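Local coordinates for mannose recognizing lectin (Marasmius oreades, PDB 4TKC), which binds mannose through bulb-type lectin pockets, two of them occupied in the chain, on two of the three sheets of its fold, at residues Y3-S9 against G20-D26; W80-T84 against A110-T114. One frame throughout, in Å; residues are numbered along the deposited sequence.

Interaction 1. Residues Y3-S9 against G20-D26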
loop_
_atom_site.group_PDB
_atom_site.type_symbol
_atom_site.label_atom_id
_atom_site.label_comp_id
_atom_site.label_asym_id
_atom_site.label_seq_id
_atom_site.Cartn_x
_atom_site.Cartn_y
_atom_site.Cartn_z
ATOM N N TYR A 3 6.132 9.826 9.564
ATOM C CA TYR A 3 5.645 8.887 8.596
ATOM C C TYR A 3 4.980 7.726 9.273
ATOM O O TYR A 3 5.361 7.250 10.341
ATOM C CB TYR A 3 6.821 8.339 7.766
ATOM C CG TYR A 3 7.478 9.386 6.910
ATOM C CD1 TYR A 3 8.454 10.253 7.424
ATOM C CD2 TYR A 3 7.107 9.532 5.594
ATOM C CE1 TYR A 3 8.939 11.299 6.651
ATOM C CE2 TYR A 3 7.551 10.589 4.834
ATOM C CZ TYR A 3 8.522 11.423 5.333
ATOM O OH TYR A 3 8.933 12.487 4.576
ATOM N N VAL A 4 3.824 7.390 8.712
ATOM C CA VAL A 4 3.116 6.206 9.154
ATOM C C VAL A 4 3.761 4.920 8.572
ATOM O O VAL A 4 4.165 4.888 7.424
ATOM C CB VAL A 4 1.619 6.328 8.831
ATOM C CG1 VAL A 4 0.911 5.045 9.181
ATOM C CG2 VAL A 4 1.031 7.497 9.589
ATOM N N HIS A 5 3.763 3.852 9.369
ATOM C CA HIS A 5 4.397 2.593 9.008
ATOM C C HIS A 5 3.387 1.441 8.903
ATOM O O HIS A 5 3.093 0.794 9.905
ATOM C CB HIS A 5 5.450 2.275 10.054
ATOM C CG HIS A 5 6.457 3.363 10.210
ATOM N ND1 HIS A 5 6.859 3.839 11.442
ATOM C CD2 HIS A 5 7.078 4.130 9.284
ATOM C CE1 HIS A 5 7.750 4.799 11.263
ATOM N NE2 HIS A 5 7.930 4.971 9.965
ATOM N N PRO A 6 2.869 1.187 7.669
ATOM C CA PRO A 6 1.798 0.178 7.547
ATOM C C PRO A 6 2.336 -1.229 7.414
ATOM O O PRO A 6 1.574 -2.187 7.361
ATOM C CB PRO A 6 1.085 0.567 6.260
ATOM C CG PRO A 6 1.603 1.891 5.848
ATOM C CD PRO A 6 2.966 2.023 6.470
ATOM N N TYR A 7 3.677 -1.338 7.361
ATOM C CA TYR A 7 4.324 -2.577 6.937
ATOM C C TYR A 7 5.497 -3.011 7.818
ATOM O O TYR A 7 6.194 -3.974 7.453
ATOM C CB TYR A 7 4.850 -2.410 5.499
ATOM C CG TYR A 7 3.795 -2.391 4.447
ATOM C CD1 TYR A 7 3.261 -3.578 4.030
ATOM C CD2 TYR A 7 3.565 -1.260 3.714
ATOM C CE1 TYR A 7 2.260 -3.575 3.078
ATOM C CE2 TYR A 7 2.573 -1.243 2.738
ATOM C CZ TYR A 7 1.994 -2.432 2.371
ATOM O OH TYR A 7 1.031 -2.410 1.339
ATOM N N GLY A 8 5.731 -2.327 8.935
ATOM C CA GLY A 8 7.003 -2.535 9.670
ATOM C C GLY A 8 8.199 -2.285 8.738
ATOM O O GLY A 8 8.278 -1.282 8.043
ATOM N N SER A 9 9.068 -3.291 8.663
ATOM C CA SER A 9 10.285 -3.174 7.853
ATOM C C SER A 9 10.199 -3.570 6.388
ATOM O O SER A 9 11.079 -3.283 5.575
ATOM C CB SER A 9 11.386 -4.080 8.457
ATOM O OG SER A 9 11.028 -5.463 8.312
ATOM N N GLY A 20 3.930 10.219 2.695
ATOM C CA GLY A 20 3.669 10.253 4.123
ATOM C C GLY A 20 3.781 8.901 4.838
ATOM O O GLY A 20 3.467 8.811 6.027
ATOM N N TYR A 21 4.113 7.849 4.079
ATOM C CA TYR A 21 4.266 6.512 4.619
ATOM C C TYR A 21 5.727 6.081 4.430
ATOM O O TYR A 21 6.415 6.606 3.551
ATOM C CB TYR A 21 3.234 5.522 3.992
ATOM C CG TYR A 21 1.793 5.965 4.208
ATOM C CD1 TYR A 21 1.312 7.024 3.468
ATOM C CD2 TYR A 21 1.092 5.586 5.340
ATOM C CE1 TYR A 21 0.030 7.511 3.689
ATOM C CE2 TYR A 21 -0.214 6.052 5.544
ATOM C CZ TYR A 21 -0.671 7.079 4.768
ATOM O OH TYR A 21 -1.941 7.607 4.970
ATOM N N ALA A 22 6.087 5.025 5.140
ATOM C CA ALA A 22 7.508 4.572 5.154
ATOM C C ALA A 22 7.624 3.151 5.652
ATOM O O ALA A 22 6.775 2.701 6.449
ATOM C CB ALA A 22 8.364 5.505 6.000
ATOM N N LEU A 23 8.714 2.465 5.263
ATOM C CA LEU A 23 9.171 1.288 5.995
ATOM C C LEU A 23 10.065 1.808 7.132
ATOM O O LEU A 23 10.719 2.834 6.969
ATOM C CB LEU A 23 10.044 0.351 5.133
ATOM C CG LEU A 23 9.391 -0.089 3.820
ATOM C CD1 LEU A 23 10.261 -0.998 2.967
ATOM C CD2 LEU A 23 8.077 -0.775 4.153
ATOM N N ILE A 24 10.085 1.058 8.228
ATOM C CA ILE A 24 10.936 1.376 9.381
ATOM C C ILE A 24 11.640 0.108 9.848
ATOM O O ILE A 24 11.087 -0.971 9.879
ATOM C CB ILE A 24 10.080 2.012 10.530
ATOM C CG1 ILE A 24 10.932 2.557 11.685
ATOM C CG2 ILE A 24 9.009 1.044 11.027
ATOM C CD1 ILE A 24 11.751 3.761 11.298
ATOM N N SER A 25 12.949 0.236 10.078
ATOM C CA SER A 25 13.728 -0.869 10.663
ATOM C C SER A 25 13.209 -1.205 12.061
ATOM O O SER A 25 12.663 -0.335 12.770
ATOM C CB SER A 25 15.240 -0.569 10.715
ATOM O OG SER A 25 15.512 0.523 11.575
ATOM N N ASP A 26 13.447 -2.449 12.474
ATOM C CA ASP A 26 13.097 -2.877 13.818
ATOM C C ASP A 26 13.692 -1.950 14.876
ATOM O O ASP A 26 13.086 -1.665 15.902
ATOM C CB ASP A 26 13.478 -4.336 14.079
ATOM C CG ASP A 26 12.742 -5.310 13.186
ATOM O OD1 ASP A 26 11.634 -4.976 12.695
ATOM O OD2 ASP A 26 13.339 -6.380 12.916
HETATM O O HOH W 1 5.915 0.315 7.481
HETATM O O HOH W 2 10.705 -6.404 10.681
#
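This is a parallel backbone contact with a single beta bridge: the N-terminal loop 3-9 runs along strand 21-24, an outermost strand within the chain of one four-stranded sheet of the bulb-lectin beta-prism. Val4 N donates to Gly20 O (3.1 Å) and Ala22 N to Val4 O (3.0 Å), bridging Val4 with Tyr21. The loop then arches away at Pro6 and Tyr7 and returns, so that Ile24 N reaches Gly8 O (3.0 Å). Water 1 fills the arch, accepting from Tyr7 N and donating to Gly8 O and Ala22 O. Beside it, Ile24 CB sits 3.6 Å from the centroid of the His5 ring, nearly on its normal, a CH-pi contact, while Val4 CB packs 3.6 Å from Tyr21 CD2. His5 NE2 is hydrogen-bonded to Glu31 of strand 30-34, next to 21-24 in the sheet. Leu23 packs on strand 92-95, and the Tyr7 and Tyr21 hydroxyls bond to Asn14 and Ser59 of the second subunit, placing the contact at the dimer interface.

Interaction 2. Residues W80-T84 against A110-T114. With MAN (alpha-D-mannopyranose), chain D; BMA (beta-D-mannopyranose), chain B.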
loop_
_atom_site.group_PDB
_atom_site.type_symbol
_atom_site.label_atom_id
_atom_site.label_comp_id
_atom_site.label_asym_id
_atom_site.label_seq_id
_atom_site.Cartn_x
_atom_site.Cartn_y
_atom_site.Cartn_z
ATOM N N TRP A 80 11.460 5.178 -10.875
ATOM C CA TRP A 80 12.577 4.406 -10.249
ATOM C C TRP A 80 12.243 2.933 -10.363
ATOM O O TRP A 80 11.066 2.568 -10.255
ATOM C CB TRP A 80 12.684 4.724 -8.767
ATOM C CG TRP A 80 13.618 3.775 -8.015
ATOM C CD1 TRP A 80 14.959 3.561 -8.243
ATOM C CD2 TRP A 80 13.260 2.976 -6.886
ATOM N NE1 TRP A 80 15.427 2.612 -7.354
ATOM C CE2 TRP A 80 14.424 2.271 -6.483
ATOM C CE3 TRP A 80 12.052 2.812 -6.150
ATOM C CZ2 TRP A 80 14.429 1.395 -5.410
ATOM C CZ3 TRP A 80 12.069 1.979 -5.046
ATOM C CH2 TRP A 80 13.276 1.282 -4.677
ATOM N N HIS A 81 13.182 2.063 -10.674
ATOM C CA HIS A 81 12.922 0.645 -10.577
ATOM C C HIS A 81 14.202 -0.121 -10.304
ATOM O O HIS A 81 15.296 0.297 -10.687
ATOM C CB HIS A 81 12.166 0.126 -11.812
ATOM C CG HIS A 81 12.883 0.347 -13.093
ATOM N ND1 HIS A 81 13.534 -0.669 -13.766
ATOM C CD2 HIS A 81 13.062 1.466 -13.831
ATOM C CE1 HIS A 81 14.082 -0.184 -14.867
ATOM N NE2 HIS A 81 13.844 1.117 -14.909
ATOM N N THR A 82 14.067 -1.165 -9.505
ATOM C CA THR A 82 15.173 -2.065 -9.154
ATOM C C THR A 82 15.540 -3.057 -10.263
ATOM O O THR A 82 16.642 -3.625 -10.247
ATOM C CB THR A 82 14.867 -2.834 -7.872
ATOM O OG1 THR A 82 13.635 -3.567 -8.075
ATOM C CG2 THR A 82 14.640 -1.854 -6.718
ATOM N N ALA A 83 14.703 -3.184 -11.284
ATOM C CA ALA A 83 14.966 -4.099 -12.403
ATOM C C ALA A 83 15.278 -5.526 -11.948
ATOM O O ALA A 83 16.130 -6.212 -12.498
ATOM C CB ALA A 83 16.027 -3.547 -13.351
ATOM N N THR A 84 14.478 -5.982 -10.997
ATOM C CA THR A 84 14.631 -7.253 -10.362
ATOM C C THR A 84 13.624 -8.321 -10.813
ATOM O O THR A 84 13.589 -9.418 -10.220
ATOM C CB THR A 84 14.583 -7.090 -8.837
ATOM O OG1 THR A 84 13.550 -6.193 -8.449
ATOM C CG2 THR A 84 15.873 -6.510 -8.363
ATOM N N ALA A 110 19.540 -11.912 -2.009
ATOM C CA ALA A 110 19.543 -10.495 -2.293
ATOM C C ALA A 110 19.759 -10.354 -3.784
ATOM O O ALA A 110 20.776 -10.856 -4.305
ATOM C CB ALA A 110 20.633 -9.757 -1.488
ATOM N N VAL A 111 18.822 -9.698 -4.479
ATOM C CA VAL A 111 18.969 -9.426 -5.911
ATOM C C VAL A 111 19.120 -7.933 -6.272
ATOM O O VAL A 111 19.358 -7.572 -7.425
ATOM C CB VAL A 111 17.798 -10.034 -6.725
ATOM C CG1 VAL A 111 17.841 -11.540 -6.635
ATOM C CG2 VAL A 111 16.394 -9.565 -6.269
ATOM N N TRP A 112 19.005 -7.086 -5.264
ATOM C CA TRP A 112 19.239 -5.662 -5.399
ATOM C C TRP A 112 19.399 -5.072 -3.993
ATOM O O TRP A 112 18.814 -5.546 -3.006
ATOM C CB TRP A 112 18.089 -4.965 -6.138
ATOM C CG TRP A 112 18.270 -3.491 -6.343
ATOM C CD1 TRP A 112 18.740 -2.882 -7.461
ATOM C CD2 TRP A 112 17.932 -2.429 -5.425
ATOM N NE1 TRP A 112 18.774 -1.527 -7.284
ATOM C CE2 TRP A 112 18.263 -1.219 -6.053
ATOM C CE3 TRP A 112 17.450 -2.391 -4.114
ATOM C CZ2 TRP A 112 18.080 0.019 -5.431
ATOM C CZ3 TRP A 112 17.280 -1.187 -3.509
ATOM C CH2 TRP A 112 17.565 0.012 -4.174
ATOM N N HIS A 113 20.280 -4.093 -3.880
ATOM C CA HIS A 113 20.422 -3.398 -2.627
ATOM C C HIS A 113 20.927 -1.981 -2.839
ATOM O O HIS A 113 21.556 -1.644 -3.880
ATOM C CB HIS A 113 21.268 -4.220 -1.639
ATOM C CG HIS A 113 22.741 -4.214 -1.913
ATOM N ND1 HIS A 113 23.282 -4.587 -3.126
ATOM C CD2 HIS A 113 23.791 -3.924 -1.108
ATOM C CE1 HIS A 113 24.604 -4.506 -3.058
ATOM N NE2 HIS A 113 24.932 -4.054 -1.863
ATOM N N THR A 114 20.710 -1.166 -1.820
ATOM C CA THR A 114 21.209 0.194 -1.838
ATOM C C THR A 114 22.728 0.268 -1.606
ATOM O O THR A 114 23.324 1.322 -1.824
ATOM C CB THR A 114 20.457 1.112 -0.818
ATOM O OG1 THR A 114 20.416 0.504 0.461
ATOM C CG2 THR A 114 19.029 1.437 -1.314
HETATM C C1 MAN D . 24.867 -6.981 3.413
HETATM C C2 MAN D . 23.718 -7.079 4.409
HETATM C C3 MAN D . 22.825 -8.249 4.006
HETATM C C4 MAN D . 22.346 -8.075 2.555
HETATM C C5 MAN D . 23.557 -7.932 1.627
HETATM C C6 MAN D . 23.131 -7.597 0.220
HETATM O O1 MAN D . 25.720 -8.100 3.535
HETATM O O2 MAN D . 23.040 -5.853 4.407
HETATM O O3 MAN D . 21.715 -8.274 4.875
HETATM O O4 MAN D . 21.555 -9.193 2.185
HETATM O O5 MAN D . 24.430 -6.898 2.084
HETATM O O6 MAN D . 24.244 -7.652 -0.646
HETATM C C1 BMA B . 8.406 -3.307 -16.191
HETATM C C2 BMA B . 7.324 -3.705 -15.192
HETATM C C3 BMA B . 6.389 -2.516 -15.055
HETATM C C4 BMA B . 7.163 -1.239 -14.685
HETATM C C5 BMA B . 8.315 -0.973 -15.658
HETATM C C6 BMA B . 9.077 0.291 -15.259
HETATM O O1 BMA B . 9.245 -4.458 -16.325
HETATM O O2 BMA B . 7.905 -4.109 -13.945
HETATM O O3 BMA B . 5.395 -2.850 -14.083
HETATM O O4 BMA B . 6.293 -0.105 -14.689
HETATM O O5 BMA B . 9.120 -2.159 -15.692
HETATM O O6 BMA B . 10.507 0.157 -15.332
#
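Strand 109-113 meets the end of strand 78-81 through side chains, with no hydrogen bond between the two segments and 232 Å² buried. Ala110 turns to the sugar instead: its CB lies 3.7 Å from MAN C6. At Val111 the strand reaches the contact, and Val111 CG2 touches Thr84 CG2 at 3.7 Å. Val111 and Trp112 both face Val103 of strand 101-105, a classic beta bulge that lets two successive side chains point toward 80-84. Trp112 is the centre of the contact. Thr82 CG2 lies over the face of its six-membered ring, 3.7 Å from the centroid, a CH-pi contact, and Thr84 CG2 abuts Trp112 CB at 3.5 Å. The edge of Trp80 approaches the face of Trp112 in an offset edge-to-face pair, with six-membered centroids 5.7 Å apart and planes at 65°; Trp80 also meets Trp51 of the third sheet. His113 points away, and MAN O6 lies over one face of its ring, much as BMA O6 lies over a face of the His81 ring in the other pocket; Thr114 ends the segment without reaching 80-84. The threonine hydroxyls of 80-84 are engaged on their own side: Thr82 OG1 donates to Thr84 OG1 (2.7 Å), which bonds to Gly67 O. With the polar groups so occupied, methyls and indoles make the junction, so apolar and aromatic packing joins two sheets whose histidines, directed away from it, line separate mannose pockets.

How the interactions relate
The two contacts lie on opposite sides of the chain's centre, 19 Å apart between centres and about 9 Å between nearest atoms, without touching. Interaction 1 sits at the edge of the sheet containing 21-24 and borders the second subunit; interaction 2 joins the other two sheets and no other chain touches it. Only interaction 2 holds pocket residues: His81 for BMA, Ala110 and His113 for MAN. Interaction 1 holds none, and the side chain of Ser9 is about 12 Å from MAN at the nearest atoms. The chain nevertheless relates them: segment 3-9 leads into strand 10-12, which shares its four-stranded sheet with 109-113, the opposite outermost strand.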